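Local atomic coordinates of YlmD (Geobacillus stearothermophilus, PDB entry 6T1B), a protein that catalyses the phosphorolysis of adenosine, inosine and S-methyl-5'-thioadenosine to free purine bases and ribose 1-phosphates, and also deaminates adenosine. Residues A[57-61]-A[95-99]; A[73-79]-A[116-122]; A[108-114]-A[137-143]. Residue numbers count along the deposited sequence, not the author numbering.

Contact 1. Residues A[57-61]-A[95-99]; sequences VNNRR and NGAQD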
loop_
_atom_site.group_PDB
_atom_site.type_symbol
_atom_site.label_atom_id
_atom_site.label_comp_id
_atom_site.label_asym_id
_atom_site.label_seq_id
_atom_site.Cartn_x
_atom_site.Cartn_y
_atom_site.Cartn_z
ATOM N N VAL A 57 11.748 8.270 -13.142
ATOM C CA VAL A 57 12.667 7.132 -13.187
ATOM C C VAL A 57 13.888 7.401 -12.316
ATOM O O VAL A 57 14.366 6.510 -11.603
ATOM C CB VAL A 57 13.016 6.737 -14.627
ATOM C CG1 VAL A 57 14.112 5.678 -14.657
ATOM C CG2 VAL A 57 11.766 6.218 -15.309
ATOM N N ASN A 58 14.403 8.635 -12.333
ATOM C CA ASN A 58 15.556 8.946 -11.483
ATOM C C ASN A 58 15.188 8.863 -10.001
ATOM O O ASN A 58 16.007 8.420 -9.179
ATOM C CB ASN A 58 16.146 10.307 -11.847
ATOM C CG ASN A 58 16.992 10.233 -13.093
ATOM O OD1 ASN A 58 17.577 9.189 -13.396
ATOM N ND2 ASN A 58 17.092 11.347 -13.812
ATOM N N ASN A 59 13.967 9.259 -9.642
ATOM C CA ASN A 59 13.491 9.106 -8.269
ATOM C C ASN A 59 13.452 7.637 -7.874
ATOM O O ASN A 59 13.883 7.263 -6.772
ATOM C CB ASN A 59 12.097 9.716 -8.102
ATOM C CG ASN A 59 12.102 11.210 -8.300
ATOM O OD1 ASN A 59 13.123 11.867 -8.097
ATOM N ND2 ASN A 59 10.951 11.764 -8.659
ATOM N N ARG A 60 12.967 6.783 -8.780
ATOM C CA ARG A 60 12.935 5.355 -8.494
ATOM C C ARG A 60 14.346 4.801 -8.387
ATOM O O ARG A 60 14.626 3.982 -7.502
ATOM C CB ARG A 60 12.136 4.640 -9.578
ATOM C CG ARG A 60 10.652 4.989 -9.557
ATOM C CD ARG A 60 9.896 4.165 -10.585
ATOM N NE ARG A 60 8.471 4.315 -10.377
ATOM C CZ ARG A 60 7.556 3.412 -10.705
ATOM N NH1 ARG A 60 6.277 3.643 -10.418
ATOM N NH2 ARG A 60 7.909 2.288 -11.332
ATOM N N ARG A 61 15.263 5.222 -9.270
ATOM C CA ARG A 61 16.656 4.801 -9.154
ATOM C C ARG A 61 17.257 5.243 -7.826
ATOM O O ARG A 61 18.090 4.531 -7.250
ATOM C CB ARG A 61 17.481 5.350 -10.323
ATOM C CG ARG A 61 17.107 4.704 -11.657
ATOM C CD ARG A 61 18.141 4.898 -12.724
ATOM N NE ARG A 61 17.901 4.006 -13.857
ATOM C CZ ARG A 61 18.063 2.682 -13.841
ATOM N NH1 ARG A 61 17.817 1.977 -14.935
ATOM N NH2 ARG A 61 18.456 2.056 -12.739
ATOM N N ASN A 95 8.541 -5.302 -14.708
ATOM C CA ASN A 95 7.235 -4.933 -15.240
ATOM C C ASN A 95 6.747 -3.666 -14.544
ATOM O O ASN A 95 6.560 -3.649 -13.324
ATOM C CB ASN A 95 6.228 -6.057 -15.022
ATOM C CG ASN A 95 6.463 -7.231 -15.933
ATOM O OD1 ASN A 95 7.363 -7.232 -16.768
ATOM N ND2 ASN A 95 5.629 -8.258 -15.769
ATOM N N GLY A 96 6.578 -2.608 -15.314
ATOM C CA GLY A 96 6.140 -1.343 -14.785
ATOM C C GLY A 96 7.190 -0.568 -14.027
ATOM O O GLY A 96 6.863 0.464 -13.424
ATOM N N ALA A 97 8.430 -1.026 -14.021
ATOM C CA ALA A 97 9.448 -0.379 -13.189
ATOM C C ALA A 97 9.903 0.951 -13.780
ATOM O O ALA A 97 10.114 1.927 -13.049
ATOM C CB ALA A 97 10.631 -1.313 -12.996
ATOM N N GLN A 98 10.053 1.011 -15.093
ATOM C CA GLN A 98 10.441 2.227 -15.780
ATOM C C GLN A 98 9.457 2.645 -16.854
ATOM O O GLN A 98 9.609 3.736 -17.418
ATOM C CB GLN A 98 11.821 2.045 -16.431
ATOM C CG GLN A 98 12.886 1.726 -15.409
ATOM C CD GLN A 98 14.256 1.574 -16.014
ATOM O OE1 GLN A 98 14.705 2.422 -16.774
ATOM N NE2 GLN A 98 14.928 0.475 -15.681
ATOM N N ASP A 99 8.463 1.816 -17.166
ATOM C CA ASP A 99 7.487 2.113 -18.212
ATOM C C ASP A 99 6.139 1.667 -17.661
ATOM O O ASP A 99 5.921 0.461 -17.470
ATOM C CB ASP A 99 7.807 1.370 -19.508
ATOM C CG ASP A 99 6.872 1.752 -20.647
ATOM O OD1 ASP A 99 7.274 1.623 -21.815
ATOM O OD2 ASP A 99 5.743 2.214 -20.370
HETATM O O HOH W 1 4.732 1.928 -12.575
#

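Contact 2. Residues A[73-79]-A[116-122]; sequences RWVCCEQ and GVLLALC. With NOS (inosine), chain B.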
loop_
_atom_site.group_PDB
_atom_site.type_symbol
_atom_site.label_atom_id
_atom_site.label_comp_id
_atom_site.label_asym_id
_atom_site.label_seq_id
_atom_site.Cartn_x
_atom_site.Cartn_y
_atom_site.Cartn_z
ATOM N N ARG A 73 14.706 -5.127 -10.542
ATOM C CA ARG A 73 14.107 -6.214 -9.780
ATOM C C ARG A 73 12.745 -5.865 -9.187
ATOM O O ARG A 73 12.182 -6.672 -8.437
ATOM C CB ARG A 73 15.072 -6.682 -8.682
ATOM C CG ARG A 73 16.311 -7.358 -9.246
ATOM C CD ARG A 73 17.335 -7.649 -8.182
ATOM N NE ARG A 73 18.666 -7.781 -8.767
ATOM C CZ ARG A 73 19.780 -7.919 -8.059
ATOM N NH1 ARG A 73 19.726 -7.947 -6.733
ATOM N NH2 ARG A 73 20.947 -8.028 -8.681
ATOM N N TRP A 74 12.188 -4.704 -9.524
ATOM C CA TRP A 74 10.898 -4.318 -8.986
ATOM C C TRP A 74 9.784 -4.866 -9.872
ATOM O O TRP A 74 9.979 -5.059 -11.082
ATOM C CB TRP A 74 10.737 -2.803 -8.931
ATOM C CG TRP A 74 11.729 -2.041 -8.133
ATOM C CD1 TRP A 74 12.902 -2.466 -7.579
ATOM C CD2 TRP A 74 11.598 -0.661 -7.813
ATOM N NE1 TRP A 74 13.520 -1.407 -6.924
ATOM C CE2 TRP A 74 12.733 -0.291 -7.071
ATOM C CE3 TRP A 74 10.622 0.303 -8.077
ATOM C CZ2 TRP A 74 12.910 1.013 -6.603
ATOM C CZ3 TRP A 74 10.827 1.596 -7.635
ATOM C CH2 TRP A 74 11.946 1.926 -6.899
ATOM N N VAL A 75 8.591 -5.047 -9.285
ATOM C CA VAL A 75 7.383 -5.390 -10.032
ATOM C C VAL A 75 6.280 -4.442 -9.600
ATOM O O VAL A 75 6.018 -4.306 -8.404
ATOM C CB VAL A 75 6.938 -6.836 -9.784
ATOM C CG1 VAL A 75 5.722 -7.143 -10.640
ATOM C CG2 VAL A 75 8.050 -7.820 -10.074
ATOM N N CYS A 76 5.648 -3.790 -10.575
ATOM C CA CYS A 76 4.583 -2.830 -10.371
ATOM C C CYS A 76 3.320 -3.333 -11.062
ATOM O O CYS A 76 3.368 -4.191 -11.962
ATOM C CB CYS A 76 4.986 -1.477 -10.967
ATOM S SG CYS A 76 6.455 -0.743 -10.183
ATOM N N CYS A 77 2.196 -2.743 -10.677
ATOM C CA CYS A 77 0.911 -3.070 -11.282
ATOM C C CYS A 77 0.133 -1.813 -11.635
ATOM O O CYS A 77 0.468 -0.703 -11.226
ATOM C CB CYS A 77 0.092 -3.999 -10.384
ATOM S SG CYS A 77 -0.348 -3.363 -8.764
ATOM N N GLU A 78 -0.895 -2.007 -12.455
ATOM C CA GLU A 78 -1.614 -0.885 -13.033
ATOM C C GLU A 78 -2.362 -0.084 -11.987
ATOM O O GLU A 78 -2.522 1.130 -12.146
ATOM C CB GLU A 78 -2.602 -1.386 -14.073
ATOM C CG GLU A 78 -3.270 -0.295 -14.839
ATOM C CD GLU A 78 -4.227 -0.825 -15.910
ATOM O OE1 GLU A 78 -4.820 0.046 -16.630
ATOM O OE2 GLU A 78 -4.397 -2.052 -16.079
ATOM N N GLN A 79 -2.873 -0.734 -10.943
ATOM C CA GLN A 79 -3.626 -0.083 -9.862
ATOM C C GLN A 79 -4.889 0.604 -10.381
ATOM O O GLN A 79 -5.003 1.830 -10.415
ATOM C CB GLN A 79 -2.737 0.859 -9.047
ATOM C CG GLN A 79 -1.600 0.133 -8.356
ATOM C CD GLN A 79 -0.716 1.012 -7.489
ATOM O OE1 GLN A 79 0.501 1.008 -7.626
ATOM N NE2 GLN A 79 -1.328 1.720 -6.551
ATOM N N GLY A 116 14.428 -11.569 -4.025
ATOM C CA GLY A 116 14.950 -10.837 -5.167
ATOM C C GLY A 116 13.911 -10.123 -5.997
ATOM O O GLY A 116 14.217 -9.677 -7.107
ATOM N N VAL A 117 12.703 -9.944 -5.479
ATOM C CA VAL A 117 11.583 -9.359 -6.202
ATOM C C VAL A 117 10.983 -8.293 -5.295
ATOM O O VAL A 117 10.447 -8.617 -4.230
ATOM C CB VAL A 117 10.527 -10.430 -6.540
ATOM C CG1 VAL A 117 9.329 -9.806 -7.203
ATOM C CG2 VAL A 117 11.149 -11.498 -7.406
ATOM N N LEU A 118 11.054 -7.031 -5.698
ATOM C CA LEU A 118 10.523 -5.941 -4.893
ATOM C C LEU A 118 9.149 -5.562 -5.408
ATOM O O LEU A 118 9.024 -4.980 -6.482
ATOM C CB LEU A 118 11.460 -4.730 -4.894
ATOM C CG LEU A 118 11.113 -3.707 -3.808
ATOM C CD1 LEU A 118 11.508 -4.186 -2.419
ATOM C CD2 LEU A 118 11.712 -2.333 -4.107
ATOM N N LEU A 119 8.101 -5.863 -4.642
ATOM C CA LEU A 119 6.764 -5.423 -4.995
ATOM C C LEU A 119 6.698 -3.932 -4.719
ATOM O O LEU A 119 7.126 -3.480 -3.645
ATOM C CB LEU A 119 5.725 -6.155 -4.148
ATOM C CG LEU A 119 5.883 -7.687 -4.168
ATOM C CD1 LEU A 119 4.799 -8.288 -3.282
ATOM C CD2 LEU A 119 5.845 -8.266 -5.528
ATOM N N ALA A 120 6.132 -3.162 -5.640
ATOM C CA ALA A 120 6.218 -1.711 -5.562
ATOM C C ALA A 120 4.912 -1.113 -6.070
ATOM O O ALA A 120 4.593 -1.228 -7.262
ATOM C CB ALA A 120 7.420 -1.235 -6.382
ATOM N N LEU A 121 4.167 -0.452 -5.167
ATOM C CA LEU A 121 2.879 0.151 -5.474
ATOM C C LEU A 121 2.868 1.621 -5.028
ATOM O O LEU A 121 3.545 1.985 -4.057
ATOM C CB LEU A 121 1.720 -0.617 -4.811
ATOM C CG LEU A 121 1.243 -1.881 -5.530
ATOM C CD1 LEU A 121 2.145 -3.103 -5.497
ATOM C CD2 LEU A 121 -0.144 -2.264 -4.995
ATOM N N CYS A 122 2.099 2.441 -5.742
ATOM C CA CYS A 122 2.072 3.873 -5.518
ATOM C C CYS A 122 0.877 4.302 -4.691
ATOM O O CYS A 122 -0.221 3.746 -4.863
ATOM C CB CYS A 122 1.995 4.579 -6.867
ATOM S SG CYS A 122 3.541 4.580 -7.795
HETATM N N9 NOS B . -0.857 6.289 -10.495
HETATM C C4 NOS B . -0.111 5.170 -10.481
HETATM N N3 NOS B . -0.383 3.766 -10.090
HETATM C C2 NOS B . 0.649 2.780 -10.242
HETATM N N1 NOS B . 1.942 3.124 -10.762
HETATM C C6 NOS B . 2.257 4.446 -11.148
HETATM O O6 NOS B . 3.361 4.672 -11.563
HETATM C C5 NOS B . 1.132 5.486 -10.975
HETATM N N7 NOS B . 1.137 6.760 -11.214
HETATM C C8 NOS B . -0.062 7.268 -10.941
HETATM C "C5'" NOS B . -2.592 4.759 -6.869
HETATM O "O5'" NOS B . -2.824 5.278 -5.562
HETATM C "C4'" NOS B . -3.189 5.657 -7.922
HETATM O "O4'" NOS B . -2.114 6.376 -8.569
HETATM C "C1'" NOS B . -2.236 6.275 -9.972
HETATM C "C2'" NOS B . -3.067 5.026 -10.248
HETATM O "O2'" NOS B . -3.784 5.165 -11.467
HETATM C "C3'" NOS B . -3.986 4.961 -9.026
HETATM O "O3'" NOS B . -5.183 5.713 -9.286
HETATM O O HOH W 2 2.511 -0.504 -8.922
#

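Contact 3. Residues A[108-114]-A[137-143]; sequences DGLYTDE and GLVGLAH. With NOS (inosine), chain B.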
loop_
_atom_site.group_PDB
_atom_site.type_symbol
_atom_site.label_atom_id
_atom_site.label_comp_id
_atom_site.label_asym_id
_atom_site.label_seq_id
_atom_site.Cartn_x
_atom_site.Cartn_y
_atom_site.Cartn_z
ATOM N N ASP A 108 -4.537 -4.569 -8.348
ATOM C CA ASP A 108 -4.233 -3.630 -7.301
ATOM C C ASP A 108 -3.460 -4.265 -6.155
ATOM O O ASP A 108 -3.202 -3.592 -5.154
ATOM C CB ASP A 108 -5.525 -2.967 -6.791
ATOM C CG ASP A 108 -6.038 -1.945 -7.779
ATOM O OD1 ASP A 108 -6.658 -2.383 -8.779
ATOM O OD2 ASP A 108 -5.715 -0.753 -7.554
ATOM N N GLY A 109 -3.073 -5.516 -6.283
ATOM C CA GLY A 109 -2.196 -6.108 -5.301
ATOM C C GLY A 109 -1.335 -7.156 -5.963
ATOM O O GLY A 109 -1.679 -7.712 -7.011
ATOM N N LEU A 110 -0.215 -7.444 -5.306
ATOM C CA LEU A 110 0.753 -8.401 -5.800
ATOM C C LEU A 110 1.253 -9.221 -4.624
ATOM O O LEU A 110 1.271 -8.738 -3.486
ATOM C CB LEU A 110 1.983 -7.717 -6.405
ATOM C CG LEU A 110 1.729 -6.821 -7.603
ATOM C CD1 LEU A 110 2.983 -6.052 -7.977
ATOM C CD2 LEU A 110 1.181 -7.618 -8.761
ATOM N N TYR A 111 1.685 -10.448 -4.898
ATOM C CA TYR A 111 2.412 -11.179 -3.870
ATOM C C TYR A 111 3.455 -12.068 -4.519
ATOM O O TYR A 111 3.361 -12.388 -5.705
ATOM C CB TYR A 111 1.518 -12.002 -2.946
ATOM C CG TYR A 111 0.828 -13.212 -3.516
ATOM C CD1 TYR A 111 1.398 -14.474 -3.410
ATOM C CD2 TYR A 111 -0.432 -13.107 -4.079
ATOM C CE1 TYR A 111 0.741 -15.594 -3.878
ATOM C CE2 TYR A 111 -1.083 -14.224 -4.538
ATOM C CZ TYR A 111 -0.505 -15.451 -4.441
ATOM O OH TYR A 111 -1.190 -16.555 -4.905
ATOM N N THR A 112 4.449 -12.486 -3.733
ATOM C CA THR A 112 5.459 -13.401 -4.234
ATOM C C THR A 112 6.017 -14.228 -3.086
ATOM O O THR A 112 6.087 -13.763 -1.939
ATOM C CB THR A 112 6.595 -12.648 -4.938
ATOM O OG1 THR A 112 7.516 -13.556 -5.546
ATOM C CG2 THR A 112 7.362 -11.757 -3.963
ATOM N N ASP A 113 6.434 -15.440 -3.409
ATOM C CA ASP A 113 7.155 -16.268 -2.458
ATOM C C ASP A 113 8.636 -16.397 -2.803
ATOM O O ASP A 113 9.347 -17.193 -2.200
ATOM C CB ASP A 113 6.477 -17.631 -2.264
ATOM C CG ASP A 113 6.518 -18.500 -3.500
ATOM O OD1 ASP A 113 7.087 -18.072 -4.507
ATOM O OD2 ASP A 113 5.968 -19.626 -3.456
ATOM N N GLU A 114 9.133 -15.558 -3.713
ATOM C CA GLU A 114 10.525 -15.590 -4.121
ATOM C C GLU A 114 11.275 -14.401 -3.548
ATOM O O GLU A 114 10.702 -13.326 -3.365
ATOM C CB GLU A 114 10.644 -15.583 -5.653
ATOM C CG GLU A 114 9.924 -16.748 -6.300
ATOM C CD GLU A 114 10.141 -16.876 -7.790
ATOM O OE1 GLU A 114 9.564 -17.822 -8.365
ATOM O OE2 GLU A 114 10.869 -16.058 -8.391
ATOM N N GLY A 137 8.033 -17.508 3.605
ATOM C CA GLY A 137 8.703 -16.666 2.637
ATOM C C GLY A 137 7.773 -15.950 1.681
ATOM O O GLY A 137 8.190 -15.596 0.577
ATOM N N LEU A 138 6.542 -15.639 2.096
ATOM C CA LEU A 138 5.592 -14.891 1.286
ATOM C C LEU A 138 5.582 -13.441 1.726
ATOM O O LEU A 138 5.602 -13.148 2.936
ATOM C CB LEU A 138 4.167 -15.427 1.449
ATOM C CG LEU A 138 3.799 -16.602 0.558
ATOM C CD1 LEU A 138 2.647 -17.405 1.115
ATOM C CD2 LEU A 138 3.464 -16.054 -0.829
ATOM N N VAL A 139 5.545 -12.547 0.749
ATOM C CA VAL A 139 5.272 -11.145 1.011
ATOM C C VAL A 139 4.186 -10.717 0.037
ATOM O O VAL A 139 4.106 -11.229 -1.093
ATOM C CB VAL A 139 6.519 -10.235 0.885
ATOM C CG1 VAL A 139 7.550 -10.579 1.949
ATOM C CG2 VAL A 139 7.117 -10.289 -0.535
ATOM N N GLY A 140 3.390 -9.731 0.446
ATOM C CA GLY A 140 2.351 -9.205 -0.415
ATOM C C GLY A 140 2.142 -7.737 -0.144
ATOM O O GLY A 140 2.492 -7.225 0.931
ATOM N N LEU A 141 1.522 -7.075 -1.120
ATOM C CA LEU A 141 1.246 -5.656 -0.978
ATOM C C LEU A 141 -0.003 -5.343 -1.776
ATOM O O LEU A 141 -0.112 -5.699 -2.962
ATOM C CB LEU A 141 2.442 -4.838 -1.496
ATOM C CG LEU A 141 2.363 -3.320 -1.406
ATOM C CD1 LEU A 141 2.077 -2.816 -0.016
ATOM C CD2 LEU A 141 3.687 -2.748 -1.943
ATOM N N ALA A 142 -0.940 -4.642 -1.148
ATOM C CA ALA A 142 -2.199 -4.272 -1.778
ATOM C C ALA A 142 -2.502 -2.798 -1.591
ATOM O O ALA A 142 -2.123 -2.193 -0.584
ATOM C CB ALA A 142 -3.361 -5.112 -1.219
ATOM N N HIS A 143 -3.204 -2.251 -2.583
ATOM C CA HIS A 143 -3.625 -0.860 -2.667
ATOM C C HIS A 143 -5.131 -0.846 -2.458
ATOM O O HIS A 143 -5.879 -1.383 -3.278
ATOM C CB HIS A 143 -3.236 -0.358 -4.065
ATOM C CG HIS A 143 -3.949 0.863 -4.527
ATOM N ND1 HIS A 143 -4.889 0.826 -5.536
ATOM C CD2 HIS A 143 -3.806 2.173 -4.197
ATOM C CE1 HIS A 143 -5.324 2.046 -5.778
ATOM N NE2 HIS A 143 -4.670 2.891 -4.991
HETATM N N9 NOS B . -0.857 6.289 -10.495
HETATM C C4 NOS B . -0.111 5.170 -10.481
HETATM N N3 NOS B . -0.383 3.766 -10.090
HETATM C C2 NOS B . 0.649 2.780 -10.242
HETATM N N1 NOS B . 1.942 3.124 -10.762
HETATM C C6 NOS B . 2.257 4.446 -11.148
HETATM O O6 NOS B . 3.361 4.672 -11.563
HETATM C C5 NOS B . 1.132 5.486 -10.975
HETATM N N7 NOS B . 1.137 6.760 -11.214
HETATM C C8 NOS B . -0.062 7.268 -10.941
HETATM C "C5'" NOS B . -2.592 4.759 -6.869
HETATM O "O5'" NOS B . -2.824 5.278 -5.562
HETATM C "C4'" NOS B . -3.189 5.657 -7.922
HETATM O "O4'" NOS B . -2.114 6.376 -8.569
HETATM C "C1'" NOS B . -2.236 6.275 -9.972
HETATM C "C2'" NOS B . -3.067 5.026 -10.248
HETATM O "O2'" NOS B . -3.784 5.165 -11.467
HETATM C "C3'" NOS B . -3.986 4.961 -9.026
HETATM O "O3'" NOS B . -5.183 5.713 -9.286
HETATM O O HOH W 3 9.041 -13.206 -0.894
#

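Contact 1. Residues A[57-61]-A[95-99]
The loop 95-99 runs past one turn of helix 53-67 and presents the carbonyls of Gly96 and Ala97 to the Arg60 side chain. Asn95 leads in without touching the helical segment; its backbone pairs instead with Cys76. Gly96 follows with a positive phi of 75° and directs its carbonyl at the Arg60 guanidinium: Gly96 O accepts a hydrogen bond from Arg60 NH2 at 3.0 Å. A water reinforces the link, donating to Gly96 O at 2.7 Å while accepting from Arg60 NH1 at 3.2 Å. At Ala97 the methyl points away from the helix but the carbonyl serves the same guanidinium, with Arg60 NH2 2.8 Å from Ala97 O. Both acceptors lie near the guanidinium plane, which the extended Arg60 side chain carries well out from the helix. Gln98 brings the backbones closest, its CA 6.0 Å from that of Val57, and packs on that residue, with Val57 CG2 3.9 Å from Gln98 O. Arg61 NH1 lies 3.3 Å from Gln98 NE2, a meeting of two donors that makes no bond; the charge of Arg61 is instead met by Glu72 in a salt bridge. Arg60 is thus held here by neutral carbonyls, with Met45 O as a further acceptor, consistent with a role in positioning the guanidinium in the inosine pocket, where the nearest atoms of its side chain and the nucleoside are about 3 Å apart.

Contact 2. Residues A[73-79]-A[116-122]
Trp74 and Leu118 form the apolar centre of this pairing. Leu118 CD2 sits over the face of the five-membered ring of Trp74, 3.6 Å from its centroid, in a CH-pi contact, and Ala120 CB approaches Trp74 CE3 at 3.9 Å. Val75 points to the opposite face of the sheet, where its CG2 meets Val117 CG1 at 3.7 Å. Between these faces runs a short parallel ladder: Leu118 N donates to Arg73 O (3.0 Å), Val75 N to Leu118 O (2.8 Å) and Ala120 N to Val75 O (3.0 Å). Beyond Cys76 the backbones separate, and a water enters the gap, accepting from Cys77 N at 2.9 Å and lying 2.8 Å from both Ala120 O and Gln79 OE1. The Gln79 carboxamide then replaces the missing backbone partner: OE1 accepts from Cys122 N and NE2 donates to Cys122 O, each at 2.9 Å. This polar end forms part of the inosine pocket. The nucleoside donates from O5' to Cys122 O at 3.1 Å, and its C2 lies 3.2 Å from Gln79 OE1. Strand 74-75 is an edge strand of its mixed sheet, while strand 118-123 is flanked on its other side by strand 264-269. Helix 53-67 packs on Trp74 through Arg60 and Leu63, and strand 138-144 meets Leu119 and Leu121 on the other face.

Contact 3. Residues A[108-114]-A[137-143]
His143 adopts a t rotamer and Asp108 an m rotamer, so that the two side chains meet at the end of the ladder, with His143 ND1 donating to Asp108 OD2 at 2.7 Å. This carboxylate hydrogen bond probably helps to orient the imidazole, whose NE2 binds the catalytic zinc together with His81 and Cys126. Strands 109-112 and 138-143 are an antiparallel pair inside a mixed sheet, 176° apart in direction, with paired backbone bonds between Leu110 and Leu141 (N to O, 2.9 Å both ways) and between Thr112 and Val139. Tyr111 takes the p rotamer opposite Gly140, where a CB would crowd Tyr111 CB; its CD1 touches Leu138 CD2 at 3.7 Å, and its OH bonds to Glu165. On the other face Thr112, in the t rotamer, sets CG2 3.7 Å from Val139 CG2. Thr112 OG1 also accepts from Glu114 N at 3.2 Å, an ST turn, and is hydrogen-bonded to Val88 O.

How the contacts relate
Contact 2 lies between the other two. Its strand 74-75 follows the helix of contact 1 in the chain, and the two contacts touch through a probable hydrogen bond from Cys76 N to Asn95 O (2.9 Å) and through Arg60 NH2 packed 3.6 Å from Cys76 SG. Towards contact 3, the sheets pack through Leu110 on Leu119 and Leu121 and through Leu141 on Leu121; Val75 O also lies 3.5 Å from Leu110 CD1, and Gln79 NE2 3.4 Å from His143 CG. Contacts 1 and 3 do not meet; their nearest atoms are about 7 Å apart. All three nevertheless reach inosine: contact 1 through Arg60, contact 2 through Gln79 and Cys122, and contact 3 through zinc-bound His143, whose NE2 is 3.1 Å from inosine O5'.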